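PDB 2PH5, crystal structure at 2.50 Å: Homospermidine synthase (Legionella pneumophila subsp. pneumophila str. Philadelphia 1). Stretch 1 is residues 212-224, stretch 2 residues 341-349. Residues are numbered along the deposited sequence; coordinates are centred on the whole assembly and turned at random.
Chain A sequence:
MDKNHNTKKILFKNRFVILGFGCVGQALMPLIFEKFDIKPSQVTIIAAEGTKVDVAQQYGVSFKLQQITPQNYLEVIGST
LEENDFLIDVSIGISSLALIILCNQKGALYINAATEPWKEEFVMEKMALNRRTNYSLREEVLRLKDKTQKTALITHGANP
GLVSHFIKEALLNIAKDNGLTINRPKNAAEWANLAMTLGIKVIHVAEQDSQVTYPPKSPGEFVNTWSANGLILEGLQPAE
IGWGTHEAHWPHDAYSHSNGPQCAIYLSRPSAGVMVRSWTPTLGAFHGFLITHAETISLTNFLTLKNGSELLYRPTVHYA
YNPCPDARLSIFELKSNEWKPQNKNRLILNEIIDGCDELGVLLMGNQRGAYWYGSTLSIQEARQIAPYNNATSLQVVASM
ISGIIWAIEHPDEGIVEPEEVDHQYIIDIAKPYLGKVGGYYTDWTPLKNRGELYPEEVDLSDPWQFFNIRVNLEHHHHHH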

# COMPACT_ATOMS: atom_id res chain seq x y z
N VAL A 212 3.29 -2.09 14.27
CA VAL A 212 1.85 -2.10 14.00
C VAL A 212 1.14 -1.41 15.16
O VAL A 212 1.73 -1.20 16.22
CB VAL A 212 1.28 -3.53 13.87
CG1 VAL A 212 1.80 -4.17 12.60
CG2 VAL A 212 1.64 -4.36 15.09
N THR A 213 -0.13 -1.07 14.96
CA THR A 213 -0.86 -0.34 15.99
C THR A 213 -2.31 -0.73 16.24
O THR A 213 -2.90 -1.52 15.51
CB THR A 213 -0.90 1.14 15.64
OG1 THR A 213 -1.59 1.29 14.40
CG2 THR A 213 0.50 1.71 15.52
N TYR A 214 -2.87 -0.11 17.27
CA TYR A 214 -4.26 -0.30 17.66
C TYR A 214 -4.73 0.97 18.38
O TYR A 214 -4.07 1.48 19.28
CB TYR A 214 -4.41 -1.51 18.59
CG TYR A 214 -5.82 -1.64 19.10
CD1 TYR A 214 -6.83 -2.21 18.30
CD2 TYR A 214 -6.19 -1.11 20.33
CE1 TYR A 214 -8.16 -2.23 18.73
CE2 TYR A 214 -7.51 -1.12 20.76
CZ TYR A 214 -8.49 -1.67 19.95
OH TYR A 214 -9.79 -1.62 20.37
N PRO A 215 -5.90 1.51 17.98
CA PRO A 215 -6.81 1.03 16.93
C PRO A 215 -6.20 1.22 15.53
O PRO A 215 -5.19 1.90 15.37
CB PRO A 215 -8.04 1.91 17.13
CG PRO A 215 -7.42 3.21 17.49
CD PRO A 215 -6.36 2.80 18.52
N PRO A 216 -6.83 0.63 14.50
CA PRO A 216 -6.34 0.72 13.11
C PRO A 216 -6.28 2.17 12.60
O PRO A 216 -6.66 3.11 13.30
CB PRO A 216 -7.38 -0.09 12.33
CG PRO A 216 -7.91 -1.05 13.34
CD PRO A 216 -8.05 -0.18 14.56
N LYS A 217 -5.80 2.33 11.37
CA LYS A 217 -5.71 3.65 10.79
C LYS A 217 -7.09 4.13 10.36
O LYS A 217 -7.96 3.31 10.05
CB LYS A 217 -4.80 3.63 9.56
CG LYS A 217 -4.80 4.93 8.78
CD LYS A 217 -4.04 4.78 7.47
CE LYS A 217 -3.96 6.11 6.73
NZ LYS A 217 -5.33 6.62 6.40
N SER A 218 -7.29 5.44 10.37
CA SER A 218 -8.56 6.00 9.93
C SER A 218 -8.34 6.78 8.64
O SER A 218 -7.24 7.26 8.37
CB SER A 218 -9.15 6.94 10.99
OG SER A 218 -9.80 6.20 12.00
N PRO A 219 -9.39 6.88 7.80
CA PRO A 219 -9.27 7.61 6.55
C PRO A 219 -9.02 9.08 6.85
O PRO A 219 -9.44 9.58 7.89
CB PRO A 219 -10.63 7.41 5.90
CG PRO A 219 -11.01 6.06 6.36
CD PRO A 219 -10.63 6.09 7.82
N GLY A 220 -8.33 9.76 5.94
CA GLY A 220 -8.07 11.17 6.09
C GLY A 220 -6.92 11.58 6.99
O GLY A 220 -6.88 12.72 7.45
N GLU A 221 -5.99 10.68 7.24
CA GLU A 221 -4.88 11.04 8.11
C GLU A 221 -3.62 10.33 7.68
O GLU A 221 -3.66 9.20 7.20
CB GLU A 221 -5.21 10.67 9.55
CG GLU A 221 -5.08 9.19 9.85
CD GLU A 221 -5.47 8.84 11.29
OE1 GLU A 221 -5.28 9.70 12.18
OE2 GLU A 221 -5.94 7.70 11.52
N PHE A 222 -2.49 11.00 7.84
CA PHE A 222 -1.21 10.40 7.50
C PHE A 222 -0.60 9.94 8.83
O PHE A 222 -0.31 10.76 9.71
CB PHE A 222 -0.31 11.42 6.80
CG PHE A 222 0.84 10.79 6.06
CD1 PHE A 222 1.96 10.32 6.74
CD2 PHE A 222 0.80 10.66 4.67
CE1 PHE A 222 3.02 9.71 6.06
CE2 PHE A 222 1.86 10.05 3.97
CZ PHE A 222 2.97 9.58 4.67
N VAL A 223 -0.44 8.63 8.98
CA VAL A 223 0.09 8.04 10.20
C VAL A 223 1.52 7.52 9.99
O VAL A 223 1.81 6.85 9.01
CB VAL A 223 -0.83 6.90 10.70
CG1 VAL A 223 -0.42 6.43 12.09
CG2 VAL A 223 -2.27 7.40 10.73
N ASN A 224 2.41 7.85 10.93
CA ASN A 224 3.79 7.44 10.81
C ASN A 224 4.47 7.35 12.17
O ASN A 224 4.03 7.96 13.15
CB ASN A 224 4.54 8.42 9.90
CG ASN A 224 5.92 7.92 9.51
OD1 ASN A 224 6.16 6.72 9.41
ND2 ASN A 224 6.83 8.86 9.26
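Stretch 2 (341-349) PQNKNRLIL

Stretch 2 lies beside the end of stretch 1 as a parallel β-strand. The strand that includes Arg346 and Leu347 runs alongside that of Phe222 to Asn224, with 18° between their N-to-C directions, a signed crossing angle of -18° and a closest axial approach of 4.5 Å. CA-CA distances fix the register: Phe222 faces Asn345 at 4.8 Å, Val223 faces Arg346 at 4.9 Å and Asn224 faces Leu347 at 5.5 Å. Extended torsions, such as phi/psi of -107/134 at Val223 and -146/138 at Arg346, fit this assignment.

Four backbone hydrogen bonds confirm it. Phe222 N donates to Lys344 O (2.9 Å) and Arg346 N to Phe222 O (3.0 Å); farther along, Asn224 N donates to Arg346 O (3.3 Å) and Ile348 N to Asn224 O (3.1 Å). Phe222 and Asn224 each bond to the two residues that flank their partners, Asn345 and Leu347, and Arg346 likewise bonds to the neighbours of Val223; this alternation is the signature of parallel pairing. All four N-H...O angles lie between 155° and 159°. CA-H...O contacts supplement them, including Val223 CA to Arg346 O at 3.5 Å.

The main polar side-chain contact is a salt bridge on the sheet face shared by Glu221, Val223 and Arg346. Both carboxylate oxygens are engaged: Arg346 NE donates to Glu221 OE1 at 3.0 Å and Arg346 NH1 to Glu221 OE2 at 3.1 Å, with angles of 167° and 161°. Glu221 OE2 also accepts from Ser218 N (2.9 Å), tying the carboxylate to the preceding loop.

Apolar packing continues beside this bridge. Val223 CG1 lies over one face of the Arg346 guanidinium and also meets Ile348 CG2 at 3.2 Å, a tight carbon-carbon approach. Ile348 CD1 extends to Thr213 CG2 at 3.5 Å, bringing the earlier part of stretch 1 into the contact. Together the stretches bury 707 Å², both sides summed.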

# COMPACT_ATOMS: atom_id res chain seq x y z
N PRO A 341 -1.73 16.17 0.45
CA PRO A 341 -1.59 15.61 1.79
C PRO A 341 -2.88 15.65 2.61
O PRO A 341 -3.65 16.60 2.52
CB PRO A 341 -0.46 16.45 2.40
CG PRO A 341 -0.57 17.75 1.66
CD PRO A 341 -0.82 17.31 0.25
N GLN A 342 -3.10 14.59 3.38
CA GLN A 342 -4.28 14.46 4.23
C GLN A 342 -4.38 15.69 5.12
O GLN A 342 -3.37 16.27 5.51
CB GLN A 342 -4.17 13.21 5.11
CG GLN A 342 -4.26 11.87 4.40
CD GLN A 342 -2.90 11.28 4.03
OE1 GLN A 342 -2.72 10.06 4.04
NE2 GLN A 342 -1.94 12.14 3.69
N ASN A 343 -5.60 16.10 5.45
CA ASN A 343 -5.79 17.26 6.30
C ASN A 343 -5.41 16.98 7.76
O ASN A 343 -5.39 17.89 8.59
CB ASN A 343 -7.24 17.76 6.22
CG ASN A 343 -7.60 18.25 4.83
OD1 ASN A 343 -6.79 18.90 4.16
ND2 ASN A 343 -8.83 17.96 4.39
N LYS A 344 -5.10 15.72 8.06
CA LYS A 344 -4.75 15.35 9.43
C LYS A 344 -3.48 14.49 9.50
O LYS A 344 -3.25 13.64 8.65
CB LYS A 344 -5.93 14.60 10.05
CG LYS A 344 -6.16 14.91 11.50
CD LYS A 344 -5.01 14.39 12.34
CE LYS A 344 -4.81 15.23 13.60
NZ LYS A 344 -4.32 16.61 13.27
N ASN A 345 -2.66 14.73 10.52
CA ASN A 345 -1.43 13.96 10.72
C ASN A 345 -1.45 13.34 12.12
O ASN A 345 -2.01 13.91 13.05
CB ASN A 345 -0.18 14.83 10.60
CG ASN A 345 0.18 15.15 9.18
OD1 ASN A 345 -0.05 14.35 8.28
ND2 ASN A 345 0.76 16.32 8.96
N ARG A 346 -0.84 12.17 12.26
CA ARG A 346 -0.80 11.54 13.56
C ARG A 346 0.49 10.78 13.75
O ARG A 346 0.98 10.13 12.83
CB ARG A 346 -2.00 10.60 13.73
CG ARG A 346 -2.07 9.93 15.10
CD ARG A 346 -3.46 9.39 15.40
NE ARG A 346 -3.89 8.39 14.43
CZ ARG A 346 -3.75 7.08 14.58
NH1 ARG A 346 -4.18 6.26 13.63
NH2 ARG A 346 -3.20 6.59 15.68
N LEU A 347 1.07 10.89 14.95
CA LEU A 347 2.31 10.20 15.28
C LEU A 347 1.97 9.01 16.16
O LEU A 347 1.46 9.18 17.28
CB LEU A 347 3.27 11.13 16.05
CG LEU A 347 4.51 10.52 16.74
CD1 LEU A 347 5.52 10.02 15.71
CD2 LEU A 347 5.16 11.59 17.63
N ILE A 348 2.24 7.81 15.68
CA ILE A 348 1.94 6.65 16.50
C ILE A 348 3.06 6.36 17.48
O ILE A 348 4.21 6.17 17.11
CB ILE A 348 1.64 5.42 15.65
CG1 ILE A 348 2.70 5.25 14.56
CG2 ILE A 348 0.25 5.56 15.07
CD1 ILE A 348 2.65 3.91 13.84
N LEU A 349 2.68 6.34 18.75
CA LEU A 349 3.59 6.10 19.84
C LEU A 349 2.99 5.05 20.78
O LEU A 349 3.38 3.89 20.76
CB LEU A 349 3.81 7.42 20.58
CG LEU A 349 4.91 7.52 21.63
CD1 LEU A 349 6.28 7.32 20.98
CD2 LEU A 349 4.83 8.90 22.29